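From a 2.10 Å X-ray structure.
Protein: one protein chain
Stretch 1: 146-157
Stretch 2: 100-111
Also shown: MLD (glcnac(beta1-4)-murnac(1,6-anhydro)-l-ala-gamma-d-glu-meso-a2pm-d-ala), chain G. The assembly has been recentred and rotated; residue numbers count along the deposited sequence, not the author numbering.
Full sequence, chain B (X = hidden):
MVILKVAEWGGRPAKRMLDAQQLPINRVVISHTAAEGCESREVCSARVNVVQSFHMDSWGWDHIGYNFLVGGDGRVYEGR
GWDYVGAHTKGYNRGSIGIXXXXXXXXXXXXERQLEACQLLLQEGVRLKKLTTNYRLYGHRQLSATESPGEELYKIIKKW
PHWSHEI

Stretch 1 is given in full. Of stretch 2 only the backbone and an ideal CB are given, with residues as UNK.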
# COMPACT_ATOMS: atom_id res chain seq x y z
N THR B 146 4.72 8.80 11.42
CA THR B 146 4.09 7.60 10.88
C THR B 146 3.33 6.81 11.93
O THR B 146 3.62 6.88 13.12
CB THR B 146 5.14 6.69 10.23
OG1 THR B 146 4.48 5.64 9.54
CG2 THR B 146 6.12 6.08 11.26
N GLU B 147 2.39 6.00 11.46
CA GLU B 147 1.73 5.01 12.31
C GLU B 147 2.63 3.80 12.63
O GLU B 147 2.47 3.13 13.66
CB GLU B 147 0.47 4.54 11.62
CG GLU B 147 -0.53 3.99 12.56
CD GLU B 147 -1.09 5.06 13.47
OE1 GLU B 147 -1.29 4.77 14.67
OE2 GLU B 147 -1.35 6.18 12.96
N SER B 148 3.55 3.51 11.71
CA SER B 148 4.47 2.37 11.80
C SER B 148 5.16 2.32 13.16
O SER B 148 5.60 3.37 13.67
CB SER B 148 5.52 2.48 10.68
OG SER B 148 6.33 1.32 10.59
N PRO B 149 5.29 1.12 13.77
CA PRO B 149 4.94 -0.24 13.33
C PRO B 149 3.52 -0.71 13.64
O PRO B 149 3.28 -1.91 13.67
CB PRO B 149 5.89 -1.11 14.16
CG PRO B 149 5.97 -0.36 15.47
CD PRO B 149 5.93 1.11 15.10
N GLY B 150 2.60 0.22 13.87
CA GLY B 150 1.23 -0.14 14.23
C GLY B 150 1.08 -0.11 15.74
O GLY B 150 1.91 -0.64 16.45
N GLU B 151 -0.02 0.47 16.20
CA GLU B 151 -0.27 0.65 17.63
C GLU B 151 -0.06 -0.63 18.47
O GLU B 151 0.58 -0.57 19.53
CB GLU B 151 -1.69 1.19 17.81
CG GLU B 151 -2.09 1.50 19.25
CD GLU B 151 -1.29 2.63 19.87
OE1 GLU B 151 -0.77 3.48 19.11
OE2 GLU B 151 -1.20 2.69 21.11
N GLU B 152 -0.60 -1.76 18.00
CA GLU B 152 -0.55 -3.01 18.77
C GLU B 152 0.85 -3.57 18.81
O GLU B 152 1.26 -4.13 19.82
CB GLU B 152 -1.53 -4.07 18.24
CG GLU B 152 -2.99 -3.76 18.48
CD GLU B 152 -3.31 -3.50 19.96
OE1 GLU B 152 -2.92 -4.32 20.82
OE2 GLU B 152 -3.96 -2.47 20.26
N LEU B 153 1.60 -3.43 17.72
CA LEU B 153 2.99 -3.85 17.72
C LEU B 153 3.84 -2.89 18.57
O LEU B 153 4.70 -3.32 19.35
CB LEU B 153 3.53 -3.97 16.30
CG LEU B 153 5.01 -4.31 16.13
CD1 LEU B 153 5.45 -5.41 17.05
CD2 LEU B 153 5.27 -4.67 14.67
N TYR B 154 3.58 -1.60 18.44
CA TYR B 154 4.31 -0.61 19.25
C TYR B 154 4.09 -0.81 20.74
O TYR B 154 5.04 -0.72 21.52
CB TYR B 154 3.91 0.81 18.87
CG TYR B 154 4.75 1.87 19.53
CD1 TYR B 154 6.09 1.99 19.25
CD2 TYR B 154 4.19 2.78 20.43
CE1 TYR B 154 6.87 2.99 19.84
CE2 TYR B 154 4.94 3.77 21.02
CZ TYR B 154 6.28 3.87 20.72
OH TYR B 154 7.03 4.85 21.31
N LYS B 155 2.86 -1.06 21.15
CA LYS B 155 2.59 -1.31 22.57
C LYS B 155 3.40 -2.51 23.09
O LYS B 155 3.83 -2.52 24.24
CB LYS B 155 1.09 -1.49 22.84
CG LYS B 155 0.31 -0.20 22.82
CD LYS B 155 -1.08 -0.36 23.45
CE LYS B 155 -2.07 -1.02 22.52
NZ LYS B 155 -3.45 -1.01 23.10
N ILE B 156 3.61 -3.51 22.23
CA ILE B 156 4.38 -4.69 22.62
C ILE B 156 5.88 -4.36 22.79
O ILE B 156 6.47 -4.65 23.82
CB ILE B 156 4.16 -5.87 21.64
CG1 ILE B 156 2.72 -6.40 21.80
CG2 ILE B 156 5.15 -6.99 21.87
CD1 ILE B 156 2.31 -7.39 20.73
N ILE B 157 6.48 -3.73 21.78
CA ILE B 157 7.92 -3.46 21.82
C ILE B 157 8.30 -2.39 22.87
O ILE B 157 9.43 -2.40 23.34
CB ILE B 157 8.51 -3.07 20.43
CG1 ILE B 157 8.10 -1.64 20.05
CG2 ILE B 157 8.13 -4.09 19.35
CD1 ILE B 157 8.61 -1.21 18.69
N UNK B 100 11.31 -4.98 9.65
CA UNK B 100 9.89 -4.76 9.40
C UNK B 100 9.09 -6.02 9.65
O UNK B 100 9.45 -7.08 9.13
CB UNK B 100 9.67 -4.27 7.97
N UNK B 101 8.02 -5.91 10.43
CA UNK B 101 7.07 -7.03 10.57
C UNK B 101 6.16 -7.01 9.35
O UNK B 101 5.59 -5.96 9.02
CB UNK B 101 6.26 -6.93 11.86
N UNK B 102 6.06 -8.16 8.67
CA UNK B 102 5.23 -8.25 7.47
C UNK B 102 3.78 -8.27 7.94
O UNK B 102 3.36 -9.17 8.70
CB UNK B 102 5.57 -9.48 6.63
N UNK B 103 3.04 -7.25 7.50
CA UNK B 103 1.65 -7.08 7.88
C UNK B 103 1.32 -5.68 8.31
O UNK B 103 2.12 -4.76 8.14
CB UNK B 103 1.29 -8.05 9.01
N UNK B 104 0.12 -5.54 8.88
CA UNK B 104 -0.39 -4.29 9.39
C UNK B 104 -0.86 -4.52 10.82
O UNK B 104 -1.83 -5.28 11.03
CB UNK B 104 -1.52 -3.75 8.51
N UNK B 105 -0.23 -3.83 11.79
CA UNK B 105 -0.47 -4.12 13.23
C UNK B 105 -1.05 -2.94 13.98
O UNK B 105 -0.74 -2.70 15.16
CB UNK B 105 0.83 -4.54 13.91
N UNK B 106 -1.96 -2.24 13.31
CA UNK B 106 -2.64 -1.09 13.87
C UNK B 106 -3.68 -1.52 14.90
O UNK B 106 -3.82 -0.88 15.93
CB UNK B 106 -3.30 -0.27 12.76
N UNK B 107 -4.45 -2.56 14.62
CA UNK B 107 -5.42 -3.03 15.62
C UNK B 107 -5.32 -4.53 15.94
O UNK B 107 -6.09 -5.03 16.76
CB UNK B 107 -6.84 -2.72 15.13
N UNK B 108 -4.38 -5.21 15.30
CA UNK B 108 -4.16 -6.64 15.46
C UNK B 108 -2.71 -6.85 15.90
O UNK B 108 -1.82 -6.19 15.40
CB UNK B 108 -4.46 -7.40 14.17
N UNK B 109 -2.49 -7.77 16.84
CA UNK B 109 -1.14 -8.05 17.34
C UNK B 109 -0.39 -8.92 16.36
O UNK B 109 -0.98 -9.73 15.67
CB UNK B 109 -1.19 -8.73 18.71
N UNK B 110 0.93 -8.79 16.32
CA UNK B 110 1.71 -9.77 15.57
C UNK B 110 1.58 -11.14 16.24
O UNK B 110 1.31 -11.23 17.44
CB UNK B 110 3.18 -9.35 15.48
N UNK B 111 1.75 -12.20 15.48
CA UNK B 111 1.53 -13.53 16.02
C UNK B 111 2.74 -14.09 16.79
O UNK B 111 3.84 -13.52 16.80
CB UNK B 111 1.16 -14.48 14.88
CAA MLD G . -0.25 2.11 8.61
CAB MLD G . 1.04 2.91 8.43
OAC MLD G . 2.07 2.57 8.99
N2 MLD G . 0.93 3.96 7.62
C2 MLD G . 2.02 4.88 7.33
C3 MLD G . 1.49 6.29 7.60
O3 MLD G . 1.06 6.47 8.97
C4 MLD G . 2.50 7.35 7.18
O4 MLD G . 1.86 8.61 7.28
C5 MLD G . 2.90 7.11 5.71
C6 MLD G . 4.01 8.02 5.16
O6 MLD G . 4.09 7.82 3.72
O5 MLD G . 3.44 5.80 5.62
C1 MLD G . 2.45 4.77 5.88
O1 MLD G . 3.05 3.52 5.68
CA4 MLD G . 3.29 3.25 4.28
CA5 MLD G . 2.06 2.89 3.44
OA5 MLD G . 2.11 1.56 2.83
CA6 MLD G . 2.26 3.77 2.26
OA6 MLD G . 3.18 3.05 1.46
CA1 MLD G . 3.28 1.70 2.01
CA2 MLD G . 4.54 1.63 2.87
NAD MLD G . 5.05 0.24 2.91
CAE MLD G . 6.28 -0.09 2.55
CAF MLD G . 6.58 -1.57 2.65
OAG MLD G . 7.13 0.72 2.19
CA3 MLD G . 4.26 2.08 4.30
OAH MLD G . 5.48 2.52 5.00
CAI MLD G . 6.05 1.52 5.88
CAJ MLD G . 5.52 1.63 7.29
CAL MLD G . 7.59 1.71 5.93
OAM MLD G . 8.22 0.99 6.69
N MLD G . 8.15 2.63 5.14
CA MLD G . 9.60 2.87 5.07
CB MLD G . 10.13 1.92 3.98
C MLD G . 9.79 4.32 4.60
O MLD G . 9.22 4.72 3.58
NAN MLD G . 10.58 5.06 5.38
CAO MLD G . 10.92 6.47 5.15
CAP MLD G . 10.73 7.31 6.46
OBA MLD G . 11.34 8.38 6.49
OAQ MLD G . 10.02 6.88 7.40
CBB MLD G . 12.41 6.57 4.84
CBC MLD G . 12.82 5.98 3.51
CBD MLD G . 14.33 6.24 3.30
OBE MLD G . 15.09 6.40 4.25
NBF MLD G . 14.72 6.27 2.04
CBG MLD G . 16.12 6.51 1.67
CBH MLD G . 16.52 7.96 2.03
OBI MLD G . 15.78 8.90 1.77
NBJ MLD G . 17.69 8.09 2.65
CBK MLD G . 18.27 9.38 3.06
CBL MLD G . 19.66 9.50 2.43
CBM MLD G . 18.42 9.55 4.59
OBO MLD G . 18.52 8.52 5.30
OBN MLD G . 18.45 10.74 5.01
CBP MLD G . 16.29 6.21 0.17
CBQ MLD G . 17.77 6.05 -0.22
CBR MLD G . 17.90 5.60 -1.68
CBS MLD G . 19.24 4.91 -1.97
CBT MLD G . 19.23 3.51 -1.34
OBV MLD G . 18.53 2.65 -1.89
OBU MLD G . 19.94 3.33 -0.33
NBW MLD G . 20.34 5.71 -1.43

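Position 100 has its CB more than 5.5 Å from any atom of stretch 1, so the helix sets no demand and many residues would suit; it is Ser100, whose hydroxyl is hydrogen-bonded elsewhere in the structure.

At position 101, CA-to-CB points toward stretch 1, and the ideal CB lies 3.7 Å from Leu153 CD2. An apolar side chain, aliphatic or aromatic, would suit. The residue is Phe101; Leu153 CD2 sits over one face of its ring, 3.5 Å from Phe101 CG, in a CH-pi contact.

Positions 102 and 103 are out of reach. The first leaves the choice open and is Ile102. At the second, phi/psi of 133/-169 would jam a CB against the preceding carbonyl, which calls for glycine, and Gly103 is found. At 104 the CB points away, with no preference set by stretch 1; the residue is Thr104.

Position 105 directs its CB toward the start of the helix, with the ideal CB 3.6 Å from both Pro149 O and Leu153 CB. The backbone comes close because residue 150 is glycine: an ideal CB on Gly150 would lie 2.4 Å from C of 105, a clash. An apolar side chain would suit, provided that it turns aside after CB. Phe105 does so with chi1 in m: its CB packs 3.7 Å from Leu153 CB while the end of the side chain leads away, leaving Pro149 O at the ring edge. The carbonyl faces the first turn of the helix, and Glu152 N donates to Phe105 O at 3.0 Å.

At 106 the CB points away, but Glu147 CG is 5.1 Å from it, so a short side chain with atoms beyond CB, such as threonine or valine, could still touch Glu147. Thr106, with chi1 in p, brings CG2 to 4.1 Å from Glu147 CG. Positions 107 and 108 also point away, and polar or charged residues are among many that would fit; they are Thr107 and Arg108, the latter extended.

Position 109 points sideways, near the acidic Glu152 and the apolar Ile156 CD1. A long basic side chain would answer both. Lys109 passes its CB 4.3 Å from Ile156 CD1, and its NZ forms a salt bridge with Glu152 OE1 at 3.4 Å, a weak hydrogen bond. A water accepts a weak hydrogen bond from Lys109 NZ and donates to Glu152 OE1.

Position 110 points toward Leu153 CD1, 4.8 Å from the ideal CB, and phi of -66° permits proline as well as aliphatic residues. In Pro110, CG lies 3.8 Å from Leu153 CD1 and CD 3.8 Å from Ile156 CD1.

Position 111 is beyond reach of stretch 1; it precedes a helix, where Asn, Asp, Ser or Thr would suit as a cap. Asn111 caps a backbone N just past the stretch.

Stretch 2 100-111: SFIGTFTTRKPN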
# COMPACT_ATOMS: atom_id res chain seq x y z
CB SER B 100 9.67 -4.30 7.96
OG SER B 100 8.35 -3.75 7.82
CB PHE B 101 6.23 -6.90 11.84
CG PHE B 101 6.94 -7.34 13.09
CD1 PHE B 101 8.15 -6.75 13.47
CD2 PHE B 101 6.39 -8.32 13.91
CE1 PHE B 101 8.82 -7.15 14.63
CE2 PHE B 101 7.06 -8.72 15.08
CZ PHE B 101 8.28 -8.11 15.44
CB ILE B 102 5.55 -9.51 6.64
CG1 ILE B 102 7.01 -9.52 6.20
CG2 ILE B 102 4.65 -9.56 5.40
CD1 ILE B 102 7.42 -10.82 5.46
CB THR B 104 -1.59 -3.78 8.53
OG1 THR B 104 -1.17 -3.61 7.17
CG2 THR B 104 -2.12 -2.44 9.05
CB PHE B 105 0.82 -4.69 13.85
CG PHE B 105 1.29 -5.86 13.11
CD1 PHE B 105 0.62 -7.08 13.24
CD2 PHE B 105 2.28 -5.73 12.15
CE1 PHE B 105 1.00 -8.16 12.49
CE2 PHE B 105 2.66 -6.82 11.41
CZ PHE B 105 2.02 -8.03 11.57
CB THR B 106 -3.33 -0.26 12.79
OG1 THR B 106 -4.16 -1.11 12.00
CG2 THR B 106 -2.30 0.40 11.88
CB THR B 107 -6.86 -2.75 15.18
OG1 THR B 107 -7.12 -3.49 13.99
CG2 THR B 107 -7.11 -1.24 14.94
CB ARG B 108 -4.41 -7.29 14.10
CG ARG B 108 -4.29 -8.80 14.04
CD ARG B 108 -4.86 -9.33 12.70
NE ARG B 108 -4.46 -10.71 12.44
CZ ARG B 108 -4.84 -11.42 11.38
NH1 ARG B 108 -5.65 -10.89 10.46
NH2 ARG B 108 -4.42 -12.67 11.24
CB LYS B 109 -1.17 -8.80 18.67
CG LYS B 109 -1.94 -8.13 19.77
CD LYS B 109 -1.72 -8.88 21.04
CE LYS B 109 -2.82 -8.66 22.01
NZ LYS B 109 -2.77 -7.29 22.50
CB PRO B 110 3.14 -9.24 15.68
CG PRO B 110 3.13 -8.47 16.95
CD PRO B 110 1.80 -7.80 16.98
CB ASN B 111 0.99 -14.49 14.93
CG ASN B 111 2.05 -14.97 13.96
OD1 ASN B 111 3.23 -15.12 14.30
ND2 ASN B 111 1.61 -15.26 12.75
O HOH W 1 -0.57 -4.92 21.67
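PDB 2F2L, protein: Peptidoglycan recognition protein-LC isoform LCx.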